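Two structures of 4-oxalocrotonate decarboxylase NahK from Pseudomonas putida compared at one contact. The protein catalyses the decarboxylation of (3E)-2-oxohex-3-enedioate to 2-oxopent-4-enoate and carbon dioxide in the breakdown of aromatic hydrocarbons. Structure 1 is PDB 5D2I (chain A, 1.78 Å), residues Lys112-Ile117 and Thr243-Val248; structure 2 is PDB 5D2H (chain B, 1.94 Å), residues Lys126-Ile131 and Thr257-Val262. Structure 2 is superposed on structure 1 by the backbone atoms of these residues (RMSD 0.14 Å); each is numbered along its deposited sequence.

Structure 1 (5D2I); sequences KIEAEI and TAAVPV. It carries 1 engineered substitution outside these segments. With CA (calcium ion), chain C.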
loop_
_atom_site.group_PDB
_atom_site.type_symbol
_atom_site.label_atom_id
_atom_site.label_comp_id
_atom_site.label_asym_id
_atom_site.label_seq_id
_atom_site.Cartn_x
_atom_site.Cartn_y
_atom_site.Cartn_z
ATOM N N LYS A 112 -1.988 0.178 -11.719
ATOM C CA LYS A 112 -2.479 1.533 -11.581
ATOM C C LYS A 112 -1.578 2.250 -10.613
ATOM O O LYS A 112 -0.866 1.616 -9.835
ATOM C CB LYS A 112 -3.892 1.525 -11.025
ATOM C CG LYS A 112 -4.868 0.780 -11.911
ATOM C CD LYS A 112 -6.273 0.895 -11.358
ATOM C CE LYS A 112 -7.245 0.071 -12.187
ATOM N NZ LYS A 112 -8.634 0.231 -11.699
ATOM N N ILE A 113 -1.606 3.572 -10.648
ATOM C CA ILE A 113 -0.816 4.324 -9.691
ATOM C C ILE A 113 -1.729 5.121 -8.777
ATOM O O ILE A 113 -2.852 5.488 -9.145
ATOM C CB ILE A 113 0.202 5.254 -10.376
ATOM C CG1 ILE A 113 -0.506 6.249 -11.296
ATOM C CG2 ILE A 113 1.205 4.427 -11.167
ATOM C CD1 ILE A 113 0.413 7.363 -11.803
ATOM N N GLU A 114 -1.232 5.372 -7.575
ATOM C CA GLU A 114 -1.939 6.161 -6.588
ATOM C C GLU A 114 -0.934 7.102 -5.988
ATOM O O GLU A 114 0.170 6.684 -5.643
ATOM C CB GLU A 114 -2.450 5.255 -5.469
ATOM C CG GLU A 114 -3.362 4.166 -5.919
ATOM C CD GLU A 114 -3.918 3.395 -4.758
ATOM O OE1 GLU A 114 -3.124 2.775 -4.015
ATOM O OE2 GLU A 114 -5.143 3.432 -4.581
ATOM N N ALA A 115 -1.319 8.365 -5.844
ATOM C CA ALA A 115 -0.473 9.342 -5.178
ATOM C C ALA A 115 -0.683 9.168 -3.692
ATOM O O ALA A 115 -1.820 9.126 -3.226
ATOM C CB ALA A 115 -0.875 10.733 -5.589
ATOM N N GLU A 116 0.408 9.050 -2.950
ATOM C CA GLU A 116 0.322 8.866 -1.511
ATOM C C GLU A 116 1.343 9.725 -0.817
ATOM O O GLU A 116 2.289 10.220 -1.425
ATOM C CB GLU A 116 0.568 7.396 -1.151
ATOM C CG GLU A 116 -0.251 6.469 -2.013
ATOM C CD GLU A 116 -0.553 5.138 -1.389
ATOM O OE1 GLU A 116 -0.241 4.921 -0.195
ATOM O OE2 GLU A 116 -1.122 4.300 -2.108
ATOM N N ILE A 117 1.140 9.904 0.478
ATOM C CA ILE A 117 2.180 10.470 1.305
ATOM C C ILE A 117 2.652 9.396 2.269
ATOM O O ILE A 117 1.844 8.702 2.901
ATOM C CB ILE A 117 1.709 11.738 2.027
ATOM C CG1 ILE A 117 2.900 12.415 2.701
ATOM C CG2 ILE A 117 0.597 11.422 3.039
ATOM C CD1 ILE A 117 3.903 12.957 1.691
ATOM N N THR A 243 -5.450 10.071 -4.286
ATOM C CA THR A 243 -6.235 10.161 -5.498
ATOM C C THR A 243 -6.866 8.818 -5.804
ATOM O O THR A 243 -6.435 7.790 -5.288
ATOM C CB THR A 243 -5.332 10.516 -6.671
ATOM O OG1 THR A 243 -4.296 9.528 -6.785
ATOM C CG2 THR A 243 -4.683 11.871 -6.427
ATOM N N ALA A 244 -7.889 8.829 -6.648
ATOM C CA ALA A 244 -8.342 7.603 -7.290
ATOM C C ALA A 244 -7.130 6.996 -7.984
ATOM O O ALA A 244 -6.201 7.716 -8.355
ATOM C CB ALA A 244 -9.421 7.914 -8.301
ATOM N N ALA A 245 -7.120 5.677 -8.144
ATOM C CA ALA A 245 -5.982 5.012 -8.774
ATOM C C ALA A 245 -6.086 5.213 -10.274
ATOM O O ALA A 245 -7.183 5.240 -10.825
ATOM C CB ALA A 245 -5.963 3.527 -8.426
ATOM N N VAL A 246 -4.947 5.386 -10.933
ATOM C CA VAL A 246 -4.947 5.682 -12.355
ATOM C C VAL A 246 -4.194 4.617 -13.101
ATOM O O VAL A 246 -3.017 4.386 -12.831
ATOM C CB VAL A 246 -4.285 7.025 -12.627
ATOM C CG1 VAL A 246 -4.068 7.222 -14.118
ATOM C CG2 VAL A 246 -5.157 8.119 -12.077
ATOM N N PRO A 247 -4.868 3.972 -14.056
ATOM C CA PRO A 247 -4.194 2.950 -14.855
ATOM C C PRO A 247 -2.976 3.518 -15.573
ATOM O O PRO A 247 -2.977 4.672 -16.032
ATOM C CB PRO A 247 -5.256 2.560 -15.887
ATOM C CG PRO A 247 -6.557 2.980 -15.309
ATOM C CD PRO A 247 -6.264 4.188 -14.481
ATOM N N VAL A 248 -1.919 2.720 -15.644
ATOM C CA VAL A 248 -0.764 3.089 -16.438
ATOM C C VAL A 248 -0.413 1.951 -17.375
ATOM O O VAL A 248 -0.798 0.800 -17.157
ATOM C CB VAL A 248 0.458 3.447 -15.576
ATOM C CG1 VAL A 248 0.205 4.759 -14.837
ATOM C CG2 VAL A 248 0.775 2.317 -14.607
HETATM CA CA CA C . -2.037 2.324 -2.074
HETATM O O HOH W 1 -8.884 3.417 -12.070
HETATM O O HOH W 2 -6.747 5.282 -4.574
HETATM O O HOH W 3 -1.126 2.353 0.107
HETATM O O HOH W 4 -4.077 2.911 -1.021
#
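Ile113 and Val246 form an antiparallel hydrogen-bonded pair, Ile113 N reaching Val246 O at 2.7 Å and Val246 N reaching Ile113 O at 2.8 Å, which joins strand 246-247 to strand 112-121 in a mixed sheet of the FAA hydrolase fold. Ile113 CG1 stands between its backbone N and carbonyl carbon (chi1 59°), over Val246 CB at 4.1 Å, while its CG2 meets Val248 CG1 at 3.8 Å; Ile254 and Met194 pack on this face. On the other face Lys112 CG packs on Pro247 CA at 3.7 Å, and the extended chain then leads away. Glu114 OE1 binds calcium at 2.3 Å and Glu116 OE2 at 2.2 Å, alongside waters 3 and 4 and Glu147. Water 3 donates to Glu116 OE1 at 2.7 Å, so the carboxylate meets the ion directly and through the water.

Structure 1 against structure 2
The two backbone hydrogen bonds of the antiparallel pair are kept: Ile113(A) N to Val246(A) O at 2.7 Å is matched by Ile127(B) N to Val260(B) O at 2.8 Å, and the return bond is present in both. Packing follows suit. Lys112(A), Ile113(A), Val246(A) and Val248(A) hold the same places as Lys126(B), Ile127(B), Val260(B) and Val262(B) within the error, and the CA atoms that can be compared coincide.

The change lies in the bound groups. Calcium sits on Glu114(A) and Glu116(A), and magnesium takes this place on Glu128(B) and Glu130(B). Glu116(A) and Glu130(B) keep their place within the error, each with one oxygen on its ion. Waters 3 and 7, 4 and 8, and 2 and 6 lie at the same places; the first two pairs are bound to the metals. 2-Oxoglutarate in structure 2 takes, at least in part, the place of an acetate ion in structure 1. Its O2 enters the magnesium shell at 2.4 Å and lies 2.9 Å from Glu128(B) OE2, both being ligands of the same ion; its O1 accepts a hydrogen bond from water 8 at 2.5 Å, so the ligand meets the metal directly and through that water.

Structure 2 (5D2H); sequences KIEAEI and TAAVPV. It carries 1 engineered substitution outside these segments. With MG (magnesium ion), chain D; AKG (2-oxoglutaric acid), chain E.
Ile127 and Val260 form an antiparallel hydrogen-bonded pair, with Ile127 N 2.8 Å from Val260 O and Val260 N 2.9 Å from Ile127 O. Ile127 CG1 stands between its backbone N and carbonyl carbon (chi1 63°), over Val260 CB, and its CG2 meets Val262 CG1 at 3.7 Å; Ile268 and Met208 pack on this face. On the other face Lys126 CG packs on Pro261 CA at 4.0 Å, and the extended chain then leads away. Glu128 OE2 binds magnesium at 1.9 Å and Glu130 OE1 at 2.0 Å, alongside waters 7 and 8 and Glu161. Water 7 donates to Glu130 OE2 at 2.6 Å, so the carboxylate meets the ion directly and through the water. 2-Oxoglutarate completes the site: O2 binds the magnesium, O1 takes a hydrogen bond from water 8, and Lys83 NZ and Leu86 N hold the ligand.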
loop_
_atom_site.group_PDB
_atom_site.type_symbol
_atom_site.label_atom_id
_atom_site.label_comp_id
_atom_site.label_asym_id
_atom_site.label_seq_id
_atom_site.Cartn_x
_atom_site.Cartn_y
_atom_site.Cartn_z
ATOM N N LYS B 126 -1.937 0.180 -11.752
ATOM C CA LYS B 126 -2.475 1.517 -11.580
ATOM C C LYS B 126 -1.553 2.238 -10.616
ATOM O O LYS B 126 -0.894 1.606 -9.791
ATOM C CB LYS B 126 -3.868 1.466 -10.970
ATOM C CG LYS B 126 -4.882 0.653 -11.743
ATOM C CD LYS B 126 -6.259 0.776 -11.092
ATOM C CE LYS B 126 -7.288 -0.063 -11.835
ATOM N NZ LYS B 126 -8.654 0.151 -11.296
ATOM N N ILE B 127 -1.511 3.560 -10.715
ATOM C CA ILE B 127 -0.714 4.341 -9.790
ATOM C C ILE B 127 -1.631 5.124 -8.877
ATOM O O ILE B 127 -2.752 5.476 -9.248
ATOM C CB ILE B 127 0.222 5.306 -10.516
ATOM C CG1 ILE B 127 -0.586 6.338 -11.318
ATOM C CG2 ILE B 127 1.157 4.529 -11.419
ATOM C CD1 ILE B 127 0.227 7.556 -11.726
ATOM N N GLU B 128 -1.155 5.373 -7.669
ATOM C CA GLU B 128 -1.857 6.255 -6.757
ATOM C C GLU B 128 -0.856 7.166 -6.058
ATOM O O GLU B 128 0.295 6.778 -5.820
ATOM C CB GLU B 128 -2.695 5.455 -5.754
ATOM C CG GLU B 128 -1.999 4.255 -5.177
ATOM C CD GLU B 128 -2.912 3.395 -4.325
ATOM O OE1 GLU B 128 -4.137 3.650 -4.273
ATOM O OE2 GLU B 128 -2.396 2.448 -3.706
ATOM N N ALA B 129 -1.296 8.388 -5.772
ATOM C CA ALA B 129 -0.490 9.378 -5.065
ATOM C C ALA B 129 -0.694 9.219 -3.574
ATOM O O ALA B 129 -1.830 9.206 -3.088
ATOM C CB ALA B 129 -0.864 10.779 -5.493
ATOM N N GLU B 130 0.407 9.098 -2.845
ATOM C CA GLU B 130 0.329 8.881 -1.414
ATOM C C GLU B 130 1.378 9.721 -0.720
ATOM O O GLU B 130 2.305 10.251 -1.340
ATOM C CB GLU B 130 0.539 7.395 -1.078
ATOM C CG GLU B 130 -0.290 6.447 -1.925
ATOM C CD GLU B 130 -0.446 5.050 -1.311
ATOM O OE1 GLU B 130 -0.778 4.117 -2.066
ATOM O OE2 GLU B 130 -0.265 4.881 -0.084
ATOM N N ILE B 131 1.220 9.844 0.582
ATOM C CA ILE B 131 2.259 10.422 1.402
ATOM C C ILE B 131 2.705 9.328 2.361
ATOM O O ILE B 131 1.878 8.665 2.991
ATOM C CB ILE B 131 1.776 11.703 2.139
ATOM C CG1 ILE B 131 2.904 12.275 2.995
ATOM C CG2 ILE B 131 0.522 11.442 2.948
ATOM C CD1 ILE B 131 4.035 12.885 2.139
ATOM N N THR B 257 -5.567 10.191 -4.187
ATOM C CA THR B 257 -6.431 10.309 -5.360
ATOM C C THR B 257 -6.986 8.946 -5.752
ATOM O O THR B 257 -6.608 7.924 -5.183
ATOM C CB THR B 257 -5.626 10.776 -6.564
ATOM O OG1 THR B 257 -4.847 9.674 -7.047
ATOM C CG2 THR B 257 -4.687 11.909 -6.181
ATOM N N ALA B 258 -7.870 8.925 -6.741
ATOM C CA ALA B 258 -8.319 7.663 -7.306
ATOM C C ALA B 258 -7.105 7.027 -7.980
ATOM O O ALA B 258 -6.192 7.736 -8.384
ATOM C CB ALA B 258 -9.419 7.897 -8.314
ATOM N N ALA B 259 -7.080 5.702 -8.079
ATOM C CA ALA B 259 -5.992 5.024 -8.779
ATOM C C ALA B 259 -6.183 5.169 -10.285
ATOM O O ALA B 259 -7.306 5.172 -10.785
ATOM C CB ALA B 259 -5.918 3.558 -8.383
ATOM N N VAL B 260 -5.073 5.290 -11.001
ATOM C CA VAL B 260 -5.088 5.581 -12.433
ATOM C C VAL B 260 -4.313 4.492 -13.160
ATOM O O VAL B 260 -3.160 4.216 -12.822
ATOM C CB VAL B 260 -4.432 6.966 -12.696
ATOM C CG1 VAL B 260 -4.195 7.209 -14.184
ATOM C CG2 VAL B 260 -5.294 8.080 -12.095
ATOM N N PRO B 261 -4.950 3.842 -14.142
ATOM C CA PRO B 261 -4.230 2.869 -14.972
ATOM C C PRO B 261 -2.979 3.468 -15.620
ATOM O O PRO B 261 -2.939 4.661 -15.964
ATOM C CB PRO B 261 -5.250 2.513 -16.053
ATOM C CG PRO B 261 -6.572 2.755 -15.414
ATOM C CD PRO B 261 -6.383 3.911 -14.478
ATOM N N VAL B 262 -1.949 2.643 -15.758
ATOM C CA VAL B 262 -0.770 3.037 -16.503
ATOM C C VAL B 262 -0.358 1.939 -17.459
ATOM O O VAL B 262 -0.583 0.762 -17.206
ATOM C CB VAL B 262 0.399 3.404 -15.596
ATOM C CG1 VAL B 262 0.125 4.749 -14.928
ATOM C CG2 VAL B 262 0.631 2.325 -14.570
HETATM MG MG MG D . -1.720 2.365 -1.934
HETATM C C1 AKG E . -4.230 0.249 -1.961
HETATM O O1 AKG E . -5.009 1.200 -1.744
HETATM O O2 AKG E . -2.986 0.384 -1.820
HETATM C C2 AKG E . -4.761 -1.042 -2.432
HETATM O O5 AKG E . -4.113 -1.653 -3.264
HETATM C C3 AKG E . -6.057 -1.695 -1.982
HETATM C C4 AKG E . -6.983 -0.820 -1.147
HETATM C C5 AKG E . -7.781 0.177 -1.959
HETATM O O3 AKG E . -8.075 1.242 -1.375
HETATM O O4 AKG E . -8.130 -0.072 -3.147
HETATM O O HOH W 5 -9.171 3.354 -10.647
HETATM O O HOH W 6 -6.171 5.453 -4.713
HETATM O O HOH W 7 -1.084 2.383 -0.018
HETATM O O HOH W 8 -3.559 3.204 -1.375
#